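Local coordinates for PUA domain-containing protein (Pyrococcus horikoshii, PDB 3D79) that is of unknown function but carries a PUA domain and probably binds RNA, at residues E51-K54 / T55-I58; V133-E136 / K137-R140; L148-G151 / K152-K155. All blocks are in the same frame, centred on the assembly; numbering follows the deposited sequence.

Contact 1: E51-K54 / T55-I58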
loop_
_atom_site.group_PDB
_atom_site.type_symbol
_atom_site.label_atom_id
_atom_site.label_comp_id
_atom_site.label_asym_id
_atom_site.label_seq_id
_atom_site.Cartn_x
_atom_site.Cartn_y
_atom_site.Cartn_z
ATOM N N GLU A 51 15.339 2.963 -9.540
ATOM C CA GLU A 51 14.720 1.904 -10.322
ATOM C C GLU A 51 14.806 0.581 -9.577
ATOM O O GLU A 51 15.870 0.209 -9.080
ATOM C CB GLU A 51 15.382 1.780 -11.700
ATOM C CG GLU A 51 14.745 0.720 -12.587
ATOM C CD GLU A 51 15.388 0.628 -13.956
ATOM O OE1 GLU A 51 15.199 1.556 -14.767
ATOM O OE2 GLU A 51 16.072 -0.384 -14.222
ATOM N N PHE A 52 13.677 -0.117 -9.486
ATOM C CA PHE A 52 13.695 -1.508 -9.055
ATOM C C PHE A 52 13.776 -2.412 -10.287
ATOM O O PHE A 52 14.670 -3.247 -10.387
ATOM C CB PHE A 52 12.473 -1.866 -8.206
ATOM C CG PHE A 52 12.390 -3.329 -7.876
ATOM C CD1 PHE A 52 13.179 -3.870 -6.863
ATOM C CD2 PHE A 52 11.547 -4.173 -8.596
ATOM C CE1 PHE A 52 13.121 -5.228 -6.565
ATOM C CE2 PHE A 52 11.489 -5.530 -8.311
ATOM C CZ PHE A 52 12.272 -6.056 -7.291
ATOM N N ASP A 53 12.824 -2.251 -11.201
ATOM C CA ASP A 53 12.887 -2.907 -12.515
ATOM C C ASP A 53 12.271 -2.022 -13.596
ATOM O O ASP A 53 12.022 -0.842 -13.360
ATOM C CB ASP A 53 12.292 -4.329 -12.487
ATOM C CG ASP A 53 10.782 -4.354 -12.299
ATOM O OD1 ASP A 53 10.086 -3.349 -12.567
ATOM O OD2 ASP A 53 10.282 -5.423 -11.895
ATOM N N LYS A 54 12.020 -2.584 -14.777
ATOM C CA LYS A 54 11.621 -1.765 -15.925
ATOM C C LYS A 54 10.176 -1.257 -15.892
ATOM O O LYS A 54 9.796 -0.411 -16.708
ATOM C CB LYS A 54 11.925 -2.488 -17.246
ATOM C CG LYS A 54 13.391 -2.888 -17.410
ATOM C CD LYS A 54 14.334 -1.721 -17.182
ATOM C CE LYS A 54 15.776 -2.191 -17.117
ATOM N NZ LYS A 54 16.701 -1.071 -16.766
ATOM N N THR A 55 9.377 -1.766 -14.957
ATOM C CA THR A 55 8.022 -1.261 -14.784
ATOM C C THR A 55 7.804 -0.664 -13.385
ATOM O O THR A 55 6.725 -0.149 -13.094
ATOM C CB THR A 55 6.945 -2.344 -15.069
ATOM O OG1 THR A 55 7.036 -3.393 -14.099
ATOM C CG2 THR A 55 7.110 -2.928 -16.474
ATOM N N THR A 56 8.838 -0.714 -12.545
ATOM C CA THR A 56 8.688 -0.407 -11.115
ATOM C C THR A 56 9.778 0.511 -10.581
ATOM O O THR A 56 10.965 0.217 -10.701
ATOM C CB THR A 56 8.685 -1.698 -10.270
ATOM O OG1 THR A 56 7.789 -2.652 -10.852
ATOM C CG2 THR A 56 8.250 -1.408 -8.828
ATOM N N GLU A 57 9.359 1.618 -9.970
ATOM C CA GLU A 57 10.291 2.545 -9.339
ATOM C C GLU A 57 10.029 2.620 -7.840
ATOM O O GLU A 57 8.917 2.356 -7.387
ATOM C CB GLU A 57 10.154 3.940 -9.941
ATOM C CG GLU A 57 10.602 4.065 -11.391
ATOM C CD GLU A 57 10.031 5.308 -12.039
ATOM O OE1 GLU A 57 8.789 5.387 -12.177
ATOM O OE2 GLU A 57 10.818 6.207 -12.399
ATOM N N ILE A 58 11.071 2.979 -7.094
ATOM C CA ILE A 58 10.987 3.229 -5.655
ATOM C C ILE A 58 11.169 4.729 -5.422
ATOM O O ILE A 58 12.133 5.327 -5.897
ATOM C CB ILE A 58 12.066 2.415 -4.876
ATOM C CG1 ILE A 58 11.963 0.908 -5.183
ATOM C CG2 ILE A 58 12.027 2.705 -3.353
ATOM C CD1 ILE A 58 10.613 0.264 -4.866
HETATM O O HOH W 1 8.208 -5.968 -10.367
#

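Contact 2: V133-E136 / K137-R140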
loop_
_atom_site.group_PDB
_atom_site.type_symbol
_atom_site.label_atom_id
_atom_site.label_comp_id
_atom_site.label_asym_id
_atom_site.label_seq_id
_atom_site.Cartn_x
_atom_site.Cartn_y
_atom_site.Cartn_z
ATOM N N VAL A 133 -3.090 -4.482 2.580
ATOM C CA VAL A 133 -3.614 -5.654 3.264
ATOM C C VAL A 133 -2.935 -5.745 4.622
ATOM O O VAL A 133 -1.712 -5.706 4.702
ATOM C CB VAL A 133 -3.333 -6.943 2.457
ATOM C CG1 VAL A 133 -3.978 -8.154 3.132
ATOM C CG2 VAL A 133 -3.832 -6.796 1.013
ATOM N N VAL A 134 -3.735 -5.853 5.682
ATOM C CA VAL A 134 -3.197 -5.983 7.043
ATOM C C VAL A 134 -3.862 -7.142 7.763
ATOM O O VAL A 134 -5.031 -7.429 7.514
ATOM C CB VAL A 134 -3.393 -4.691 7.886
ATOM C CG1 VAL A 134 -2.370 -3.641 7.484
ATOM C CG2 VAL A 134 -4.823 -4.165 7.765
ATOM N N GLU A 135 -3.124 -7.788 8.661
ATOM C CA GLU A 135 -3.690 -8.871 9.466
ATOM C C GLU A 135 -4.299 -8.318 10.752
ATOM O O GLU A 135 -3.812 -7.329 11.297
ATOM C CB GLU A 135 -2.668 -9.985 9.740
ATOM C CG GLU A 135 -1.305 -9.546 10.273
ATOM C CD GLU A 135 -1.302 -9.235 11.767
ATOM O OE1 GLU A 135 -0.539 -8.342 12.181
ATOM O OE2 GLU A 135 -2.068 -9.874 12.525
ATOM N N GLU A 136 -5.361 -8.964 11.222
ATOM C CA GLU A 136 -6.230 -8.368 12.239
ATOM C C GLU A 136 -5.655 -8.268 13.666
ATOM O O GLU A 136 -6.213 -7.555 14.502
ATOM C CB GLU A 136 -7.615 -9.032 12.233
ATOM C CG GLU A 136 -7.651 -10.487 12.682
ATOM C CD GLU A 136 -9.066 -11.070 12.703
ATOM O OE1 GLU A 136 -10.034 -10.326 12.968
ATOM O OE2 GLU A 136 -9.215 -12.281 12.450
ATOM N N LYS A 137 -4.545 -8.943 13.947
ATOM C CA LYS A 137 -3.984 -8.903 15.304
ATOM C C LYS A 137 -3.101 -7.677 15.577
ATOM O O LYS A 137 -3.527 -6.759 16.287
ATOM C CB LYS A 137 -3.283 -10.212 15.668
ATOM C CG LYS A 137 -2.713 -10.226 17.080
ATOM C CD LYS A 137 -2.378 -11.632 17.551
ATOM C CE LYS A 137 -1.624 -11.605 18.881
ATOM N NZ LYS A 137 -2.257 -10.722 19.912
ATOM N N TYR A 138 -1.888 -7.657 15.025
ATOM C CA TYR A 138 -0.971 -6.530 15.228
ATOM C C TYR A 138 -1.177 -5.431 14.200
ATOM O O TYR A 138 -0.522 -4.382 14.257
ATOM C CB TYR A 138 0.490 -6.992 15.198
ATOM C CG TYR A 138 0.835 -8.020 16.248
ATOM C CD1 TYR A 138 1.249 -7.632 17.525
ATOM C CD2 TYR A 138 0.749 -9.382 15.965
ATOM C CE1 TYR A 138 1.566 -8.578 18.491
ATOM C CE2 TYR A 138 1.064 -10.333 16.922
ATOM C CZ TYR A 138 1.471 -9.926 18.181
ATOM O OH TYR A 138 1.784 -10.874 19.127
ATOM N N GLY A 139 -2.081 -5.669 13.252
ATOM C CA GLY A 139 -2.298 -4.722 12.176
ATOM C C GLY A 139 -1.024 -4.505 11.389
ATOM O O GLY A 139 -0.764 -3.395 10.919
ATOM N N ARG A 140 -0.223 -5.564 11.263
ATOM C CA ARG A 140 0.976 -5.522 10.437
ATOM C C ARG A 140 0.557 -5.641 8.980
ATOM O O ARG A 140 -0.273 -6.485 8.645
ATOM C CB ARG A 140 1.948 -6.663 10.768
ATOM C CG ARG A 140 2.589 -6.605 12.148
ATOM C CD ARG A 140 3.186 -5.237 12.441
ATOM N NE ARG A 140 4.193 -5.310 13.500
ATOM C CZ ARG A 140 4.797 -4.257 14.045
ATOM N NH1 ARG A 140 4.494 -3.029 13.648
ATOM N NH2 ARG A 140 5.708 -4.437 14.997
#

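Contact 3: L148-G151 / K152-K155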
loop_
_atom_site.group_PDB
_atom_site.type_symbol
_atom_site.label_atom_id
_atom_site.label_comp_id
_atom_site.label_asym_id
_atom_site.label_seq_id
_atom_site.Cartn_x
_atom_site.Cartn_y
_atom_site.Cartn_z
ATOM N N LEU A 148 -10.292 -5.789 -6.496
ATOM C CA LEU A 148 -11.102 -6.431 -7.544
ATOM C C LEU A 148 -12.579 -6.425 -7.162
ATOM O O LEU A 148 -13.448 -6.864 -7.936
ATOM C CB LEU A 148 -10.617 -7.862 -7.804
ATOM C CG LEU A 148 -9.129 -8.074 -8.103
ATOM C CD1 LEU A 148 -8.814 -9.550 -8.183
ATOM C CD2 LEU A 148 -8.686 -7.350 -9.365
ATOM N N MET A 149 -12.855 -5.930 -5.957
ATOM C CA MET A 149 -14.203 -5.745 -5.436
ATOM C C MET A 149 -14.247 -4.396 -4.722
ATOM O O MET A 149 -13.212 -3.886 -4.293
ATOM C CB MET A 149 -14.539 -6.832 -4.411
ATOM C CG MET A 149 -14.528 -8.264 -4.927
ATOM S SD MET A 149 -14.649 -9.414 -3.543
ATOM C CE MET A 149 -14.970 -10.957 -4.406
ATOM N N SER A 150 -15.438 -3.826 -4.568
ATOM C CA SER A 150 -15.596 -2.669 -3.690
ATOM C C SER A 150 -15.368 -3.110 -2.240
ATOM O O SER A 150 -15.455 -4.302 -1.929
ATOM C CB SER A 150 -16.990 -2.066 -3.839
ATOM O OG SER A 150 -17.962 -2.920 -3.257
ATOM N N GLY A 151 -15.084 -2.153 -1.359
ATOM C CA GLY A 151 -14.941 -2.437 0.070
ATOM C C GLY A 151 -16.179 -3.086 0.666
ATOM O O GLY A 151 -16.077 -4.029 1.454
ATOM N N LYS A 152 -17.352 -2.578 0.287
ATOM C CA LYS A 152 -18.626 -3.151 0.728
ATOM C C LYS A 152 -18.763 -4.612 0.306
ATOM O O LYS A 152 -19.163 -5.463 1.105
ATOM C CB LYS A 152 -19.799 -2.345 0.171
ATOM C CG LYS A 152 -20.017 -1.003 0.867
ATOM C CD LYS A 152 -21.163 -0.214 0.230
ATOM C CE LYS A 152 -22.522 -0.843 0.514
ATOM N NZ LYS A 152 -22.987 -0.612 1.915
ATOM N N VAL A 153 -18.428 -4.891 -0.950
ATOM C CA VAL A 153 -18.529 -6.250 -1.481
ATOM C C VAL A 153 -17.529 -7.181 -0.787
ATOM O O VAL A 153 -17.851 -8.333 -0.483
ATOM C CB VAL A 153 -18.413 -6.270 -3.029
ATOM C CG1 VAL A 153 -18.234 -7.690 -3.552
ATOM C CG2 VAL A 153 -19.654 -5.630 -3.650
ATOM N N MET A 154 -16.331 -6.664 -0.498
ATOM C CA MET A 154 -15.324 -7.417 0.258
ATOM C C MET A 154 -15.837 -7.883 1.620
ATOM O O MET A 154 -15.505 -8.982 2.064
ATOM C CB MET A 154 -14.051 -6.588 0.463
ATOM C CG MET A 154 -13.240 -6.325 -0.788
ATOM S SD MET A 154 -11.671 -5.560 -0.326
ATOM C CE MET A 154 -11.052 -5.049 -1.933
ATOM N N LYS A 155 -16.631 -7.041 2.282
ATOM C CA LYS A 155 -17.194 -7.373 3.591
ATOM C C LYS A 155 -18.366 -8.355 3.520
ATOM O O LYS A 155 -18.602 -9.119 4.459
ATOM C CB LYS A 155 -17.620 -6.092 4.320
ATOM C CG LYS A 155 -16.441 -5.218 4.737
ATOM C CD LYS A 155 -16.898 -3.850 5.246
ATOM C CE LYS A 155 -17.541 -3.954 6.619
ATOM N NZ LYS A 155 -18.161 -2.658 7.033
#

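Contact 1: E51-K54 / T55-I58
Phe-52 runs alongside Thr-56, its ring atom CD2 4.1 Å from CB of Thr-56. CG of Phe-52 stands anti to its backbone N (chi1 174°), which carries the ring away from the turn and onto Lys-172, Ile-173 and Val-176 of the C-terminal helix, while its CB stays 4.1 Å from CG1 of Ile-58. The polar half of the arrangement gathers round a single oxygen of Asp-53. OD1 of Asp-53 takes the hydroxyl OG1 of Thr-56 at 3.0 Å, on the syn side but well out of the carboxylate plane, and the amide N of Thr-55, also at 3.0 Å, from the other face. The bond to Thr-55 N, two residues on, makes an Asx turn. Gripped from both faces, the carboxylate has little freedom to rotate, and a water donating to its OD2 at 2.6 Å holds the other oxygen. OG1 of Thr-56 is itself engaged by NE of Arg-70 on the next strand, so this buried hydroxyl links the turn to the sheet. Outside this network, NZ of Lys-54 closes back on OE2 of Glu-51 at 2.7 Å, a salt bridge using the syn lone pair, made possible by the bend of the lysine chain at chi2. The backbone explains why the aromatic ring and the carboxylate can both reach Thr-56. O of Thr-56 accepts from N of Phe-52 at 3.0 Å and from N of Asp-53 at 3.1 Å, the second lying in the carbonyl plane on a lone pair. Two consecutive residues set against one on the neighbouring strand are the signature of a classic beta bulge, here at the hairpin joining strands 47-51 and 56-61 of the antiparallel sheet in the Pre-PUA-like region.

Contact 2: V133-E136 / K137-R140
The carboxylate of Glu-135 presents one face to the amides of Lys-137 and Arg-140, while the amide of Tyr-138 lies near the outer edge between the two oxygens and the Tyr-138 ring turns an edge toward OE1 of Glu-135. The setting is the tight connection of a PUA-domain beta hairpin, between strands 130-135 and 141-147, and it shows how one acidic side chain can bind several amides of a turn. N of Arg-140 reaches OE1 of Glu-135 at 2.9 Å, well aligned (160° at the hydrogen) but 38° out of the carboxylate plane. N of Lys-137 meets OE2 of Glu-135 at 3.0 Å, again from above that plane, and N of Tyr-138 adds weak bonds to both oxygens. The carboxylate is thus held against the amides of the turn, whose partial positive charge probably stabilises its negative charge. Two torsions bring it there: CG of Glu-135 sits between the backbone N and the carbonyl carbon (chi1 50°), and the chain then bends at chi2, curling the acid back over its own loop. Gly-139 takes a positive phi, a conformation easy for a residue without a side chain; its N gives O of Glu-135 a weak bond. The guanidinium group of Arg-140 leads away from the acid to Asp-86 and Ser-85. Val-134 packs on Pro-141 and on Val-98 of strand 96-99. The hairpin is closed where N of Glu-135 donates to O of Arg-140 at 3.1 Å, and that same carbonyl oxygen also lies 3.4 Å from CA of Val-134 in a CA-H...O contact.

Contact 3: L148-G151 / K152-K155
The chain enters helix 151-156 at Ser-150, whose O accepts from N of Met-154 at 2.9 Å, and the next helical bond follows from N of Lys-155 to O of Gly-151. Ser-150 is the N-cap. With chi1 at 71°, its OG folds back over the helix start and accepts from N of Val-153 at 3.1 Å, with 159° at the hydrogen. CG2 of Val-153 crowds the same oxygen at 3.2 Å. One residue before the cap, Met-149 meets Met-154, CB to CG at 3.9 Å, the pairing known as a hydrophobic staple. CG1 of Val-153 touches CB of Met-149 at the same distance, the two side chains crossing at about a right angle. Beyond the staple, Met-154 runs into the domain against Ile-118, Ala-121 and Val-163, and Met-149 rests on Ala-162. NZ of Lys-155 reaches out to a salt bridge with Glu-123. An alanine here in place of Ser-150 removes OG, and the first turn, with the amide of Val-153 deprived of its capping acceptor, is likely to be more prone to fray. The chemistry divides the labour: a hydroxyl satisfies an amide in the first turn, where no preceding helical turn supplies an acceptor, and methionines seal the apolar side; O of Met-149 is buried without a polar partner, CE of Met-154 lying 3.4 Å from it.

In the fold
The three contacts are separate examples of how a change of direction is fixed by side chains close in sequence. Contact 1 lies in the Pre-PUA-like region, contacts 2 and 3 in the PUA domain, and both of these sit across the centre of the chain from contact 1, with centres about 27 and 29 Å from it. Contacts 2 and 3 are nearer neighbours, about 18 Å between centres and about 8 Å between nearest atoms, without touching; strand 141-147 runs from the turn of one to the helix start of the other. In contact 1 a carboxylate binds one amide and a hydroxyl, in contact 2 several amides, and in contact 3 a hydroxyl is the acceptor.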